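Metal-dependent hydrolase (Lactobacillus plantarum, PDB 2F6K) probably acts as a metal-dependent decarboxylase of the aminocarboxymuconate-semialdehyde type, with a manganese ion bound in the TIM barrel of an amidohydrolase. Local coordinates at residues 40-43 / 44-48; 278-281 / 282-286. One frame throughout, in Å; residues are numbered along the deposited sequence.

Interactions 1 and 2 each lie at the C-terminal end of a helix packed around the same TIM barrel: helix 37-46, on the way from strand 3-9 to strand 49-55, and helix 272-284, which follows strand 261-262. Interaction 1 closes well before interaction 2 opens along the chain, yet their centres are about 17 Å apart and their nearest atoms about 6 Å. Helix 37-46, the second helix after the first strand, touches helix 272-284, which follows the last: F43 packs on L272 and S275, and R276 binds D46 O. K3, at the start of strand 3-9, binds N47 O; the manganese ligands H7 and H9 lie further along that strand.

Interaction 1: 40-43 / 44-48; sequences TLNF and MRDND
The closing turns of helix 37-46, just before barrel strand 49-55, are tied together where N47 folds back over F43. The side-chain amide of N47 gives its ND2 hydrogen to F43 O over 2.8 Å in a nearly straight bond (160°), with the acceptor close to the plane of the amide. The same nitrogen lies over one face of the F43 ring, offset toward its rim and 3.1 Å from CE1, and the ring and amide planes are inclined by 38°. With CG anti to the backbone N (chi1 177°), the phenyl group lies on the side where N47 can cover it. Asparagine suits this place because it is short and has a donor and an acceptor on one flat group: ND2 serves the helix, while OD1 takes a weak bond from R276, which also binds D46 O.

On the solvent side the side chains of R45 and N42 cross at about a right angle, with their flat ends inclined to each other. NH1 of R45 is 2.6 Å from N42 OD1, but this hydrogen bond is weak. D46 brings OD2 to 3.1 Å from N42 ND2, at an angle too poor for a bond.

The buried side is mostly apolar. M44, a selenomethionine, runs alongside T40, with SE 3.9 Å from T40 CG2 and 4.2 Å from L41 CD2. Its flexible chain, bent at chi3, fits among I49, S52 and L91, while T40 OG1 is hydrogen-bonded to W35 NE1. Underneath, regular i to i+4 bonds continue, such as D46 N to N42 O at 3.0 Å. One face polar, the other set against strands 49-55 and 91-95 and the neighbouring helix 272-284: this is the amphipathic outer helix of a beta-alpha-beta crossover in a TIM barrel.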
loop_
_atom_site.group_PDB
_atom_site.type_symbol
_atom_site.label_atom_id
_atom_site.label_comp_id
_atom_site.label_asym_id
_atom_site.label_seq_id
_atom_site.Cartn_x
_atom_site.Cartn_y
_atom_site.Cartn_z
ATOM N N THR A 40 -6.045 17.949 -33.062
ATOM C CA THR A 40 -4.766 18.565 -32.725
ATOM C C THR A 40 -4.389 19.629 -33.768
ATOM O O THR A 40 -4.007 20.759 -33.442
ATOM C CB THR A 40 -3.640 17.508 -32.690
ATOM O OG1 THR A 40 -3.880 16.584 -31.622
ATOM C CG2 THR A 40 -2.272 18.176 -32.509
ATOM N N LEU A 41 -4.482 19.242 -35.035
ATOM C CA LEU A 41 -4.152 20.144 -36.123
ATOM C C LEU A 41 -4.995 21.429 -36.124
ATOM O O LEU A 41 -4.466 22.526 -36.326
ATOM C CB LEU A 41 -4.292 19.407 -37.461
ATOM C CG LEU A 41 -3.227 18.339 -37.736
ATOM C CD1 LEU A 41 -3.660 17.455 -38.911
ATOM C CD2 LEU A 41 -1.883 19.019 -38.014
ATOM N N ASN A 42 -6.300 21.304 -35.909
ATOM C CA ASN A 42 -7.162 22.480 -35.874
ATOM C C ASN A 42 -6.815 23.329 -34.636
ATOM O O ASN A 42 -6.877 24.565 -34.675
ATOM C CB ASN A 42 -8.630 22.055 -35.840
ATOM C CG ASN A 42 -9.574 23.210 -36.076
ATOM O OD1 ASN A 42 -9.656 23.718 -37.186
ATOM N ND2 ASN A 42 -10.286 23.636 -35.033
ATOM N N PHE A 43 -6.450 22.674 -33.533
ATOM C CA PHE A 43 -6.069 23.417 -32.332
ATOM C C PHE A 43 -4.803 24.222 -32.633
ATOM O O PHE A 43 -4.640 25.358 -32.168
ATOM C CB PHE A 43 -5.781 22.480 -31.161
ATOM C CG PHE A 43 -5.320 23.192 -29.912
ATOM C CD1 PHE A 43 -6.237 23.840 -29.082
ATOM C CD2 PHE A 43 -3.972 23.205 -29.555
ATOM C CE1 PHE A 43 -5.816 24.487 -27.906
ATOM C CE2 PHE A 43 -3.538 23.846 -28.384
ATOM C CZ PHE A 43 -4.463 24.486 -27.559
HETATM N N MSE A 44 -3.903 23.622 -33.405
HETATM C CA MSE A 44 -2.647 24.270 -33.770
HETATM C C MSE A 44 -2.878 25.516 -34.619
HETATM O O MSE A 44 -2.244 26.545 -34.388
HETATM C CB MSE A 44 -1.746 23.279 -34.507
HETATM C CG MSE A 44 -1.139 22.227 -33.595
HETATM SE SE MSE A 44 -0.232 20.823 -34.573
HETATM C CE MSE A 44 1.293 21.847 -35.201
ATOM N N ARG A 45 -3.773 25.429 -35.600
ATOM C CA ARG A 45 -4.061 26.597 -36.433
ATOM C C ARG A 45 -4.684 27.710 -35.588
ATOM O O ARG A 45 -4.302 28.878 -35.702
ATOM C CB ARG A 45 -5.013 26.238 -37.579
ATOM C CG ARG A 45 -4.439 25.259 -38.592
ATOM C CD ARG A 45 -5.419 25.003 -39.733
ATOM N NE ARG A 45 -5.746 23.587 -39.879
ATOM C CZ ARG A 45 -6.905 23.053 -39.512
ATOM N NH1 ARG A 45 -7.843 23.821 -38.987
ATOM N NH2 ARG A 45 -7.119 21.754 -39.648
ATOM N N ASP A 46 -5.626 27.341 -34.725
ATOM C CA ASP A 46 -6.307 28.316 -33.875
ATOM C C ASP A 46 -5.465 28.919 -32.757
ATOM O O ASP A 46 -5.883 29.889 -32.130
ATOM C CB ASP A 46 -7.565 27.698 -33.258
ATOM C CG ASP A 46 -8.581 27.275 -34.301
ATOM O OD1 ASP A 46 -8.567 27.830 -35.425
ATOM O OD2 ASP A 46 -9.408 26.394 -33.989
ATOM N N ASN A 47 -4.285 28.359 -32.498
ATOM C CA ASN A 47 -3.445 28.874 -31.420
ATOM C C ASN A 47 -2.012 29.203 -31.811
ATOM O O ASN A 47 -1.120 29.236 -30.963
ATOM C CB ASN A 47 -3.461 27.885 -30.262
ATOM C CG ASN A 47 -4.816 27.819 -29.591
ATOM O OD1 ASN A 47 -5.167 28.694 -28.796
ATOM N ND2 ASN A 47 -5.597 26.793 -29.923
ATOM N N ASP A 48 -1.802 29.454 -33.099
ATOM C CA ASP A 48 -0.491 29.806 -33.625
ATOM C C ASP A 48 0.619 28.818 -33.237
ATOM O O ASP A 48 1.709 29.203 -32.794
ATOM C CB ASP A 48 -0.127 31.230 -33.183
ATOM C CG ASP A 48 1.022 31.822 -33.991
ATOM O OD1 ASP A 48 1.083 31.569 -35.216
ATOM O OD2 ASP A 48 1.859 32.552 -33.406
#

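Interaction 2: 278-281 / 282-286; sequences LGHA and LATTD
One face of the H280 imidazole is covered by the methyl of T284, one turn further along helix 272-284 and at the C-terminal end of this outer helix of the TIM barrel. T284 CG2 stands 3.9 Å from the ring centroid and 28° off the normal, a CH-pi contact, and its closest ring atom is CE1 at 3.5 Å. The imidazole comes within range because CG is anti to the backbone N (chi1 175°), and threonine suits the helix end, since its two branches offer a methyl to the ring and a hydroxyl to H280 O.

L282, buried, has its side chain against V240, Y263 and L288 in the loops beside the helix, where a branched apolar side chain fits. A283 CB lies 3.4 Å from H280 O, where a small side chain fits close to the carbonyl. The carbonyl of A283, like that of T285, accepts a hydrogen bond from K293 of helix 290-306.

T285 is the first residue to leave helical backbone angles, and its hydroxyl pairs with L287 N. Near that exit, H280 O accepts twice from T284: from the backbone N at 3.0 Å and, weakly, from OG1 at 3.4 Å.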
loop_
_atom_site.group_PDB
_atom_site.type_symbol
_atom_site.label_atom_id
_atom_site.label_comp_id
_atom_site.label_asym_id
_atom_site.label_seq_id
_atom_site.Cartn_x
_atom_site.Cartn_y
_atom_site.Cartn_z
ATOM N N LEU A 278 -4.580 28.978 -21.110
ATOM C CA LEU A 278 -3.292 28.892 -20.434
ATOM C C LEU A 278 -2.195 29.455 -21.333
ATOM O O LEU A 278 -1.269 30.107 -20.856
ATOM C CB LEU A 278 -2.969 27.447 -20.056
ATOM C CG LEU A 278 -3.740 26.834 -18.881
ATOM C CD1 LEU A 278 -3.318 25.369 -18.713
ATOM C CD2 LEU A 278 -3.472 27.634 -17.602
ATOM N N GLY A 279 -2.320 29.210 -22.636
ATOM C CA GLY A 279 -1.337 29.708 -23.578
ATOM C C GLY A 279 -1.416 31.215 -23.715
ATOM O O GLY A 279 -0.398 31.901 -23.833
ATOM N N HIS A 280 -2.640 31.733 -23.697
ATOM C CA HIS A 280 -2.869 33.163 -23.815
ATOM C C HIS A 280 -2.289 33.884 -22.594
ATOM O O HIS A 280 -1.759 34.996 -22.709
ATOM C CB HIS A 280 -4.375 33.421 -23.949
ATOM C CG HIS A 280 -4.750 34.871 -23.954
ATOM N ND1 HIS A 280 -4.767 35.643 -22.810
ATOM C CD2 HIS A 280 -5.110 35.693 -24.968
ATOM C CE1 HIS A 280 -5.119 36.877 -23.121
ATOM N NE2 HIS A 280 -5.332 36.934 -24.424
ATOM N N ALA A 281 -2.375 33.238 -21.432
ATOM C CA ALA A 281 -1.862 33.802 -20.189
ATOM C C ALA A 281 -0.338 33.922 -20.229
ATOM O O ALA A 281 0.232 34.886 -19.717
ATOM C CB ALA A 281 -2.279 32.932 -19.023
ATOM N N LEU A 282 0.327 32.941 -20.827
ATOM C CA LEU A 282 1.778 32.987 -20.918
ATOM C C LEU A 282 2.183 34.124 -21.846
ATOM O O LEU A 282 3.221 34.760 -21.663
ATOM C CB LEU A 282 2.319 31.670 -21.471
ATOM C CG LEU A 282 2.546 30.524 -20.489
ATOM C CD1 LEU A 282 2.726 29.243 -21.266
ATOM C CD2 LEU A 282 3.764 30.813 -19.620
ATOM N N ALA A 283 1.340 34.376 -22.837
ATOM C CA ALA A 283 1.602 35.416 -23.817
ATOM C C ALA A 283 1.425 36.834 -23.276
ATOM O O ALA A 283 2.179 37.741 -23.648
ATOM C CB ALA A 283 0.706 35.205 -25.035
ATOM N N THR A 284 0.454 37.019 -22.383
ATOM C CA THR A 284 0.159 38.347 -21.849
ATOM C C THR A 284 0.621 38.648 -20.432
ATOM O O THR A 284 0.468 39.775 -19.969
ATOM C CB THR A 284 -1.366 38.625 -21.901
ATOM O OG1 THR A 284 -2.034 37.825 -20.919
ATOM C CG2 THR A 284 -1.929 38.277 -23.273
ATOM N N THR A 285 1.184 37.664 -19.741
ATOM C CA THR A 285 1.627 37.875 -18.366
ATOM C C THR A 285 2.744 38.917 -18.213
ATOM O O THR A 285 3.575 39.093 -19.101
ATOM C CB THR A 285 2.104 36.551 -17.743
ATOM O OG1 THR A 285 2.469 36.768 -16.374
ATOM C CG2 THR A 285 3.312 35.995 -18.520
ATOM N N ASP A 286 2.748 39.598 -17.071
ATOM C CA ASP A 286 3.746 40.618 -16.748
ATOM C C ASP A 286 4.913 39.957 -16.035
ATOM O O ASP A 286 5.863 40.632 -15.631
ATOM C CB ASP A 286 3.173 41.660 -15.779
ATOM C CG ASP A 286 2.203 42.604 -16.430
ATOM O OD1 ASP A 286 1.541 43.359 -15.685
ATOM O OD2 ASP A 286 2.108 42.603 -17.678
#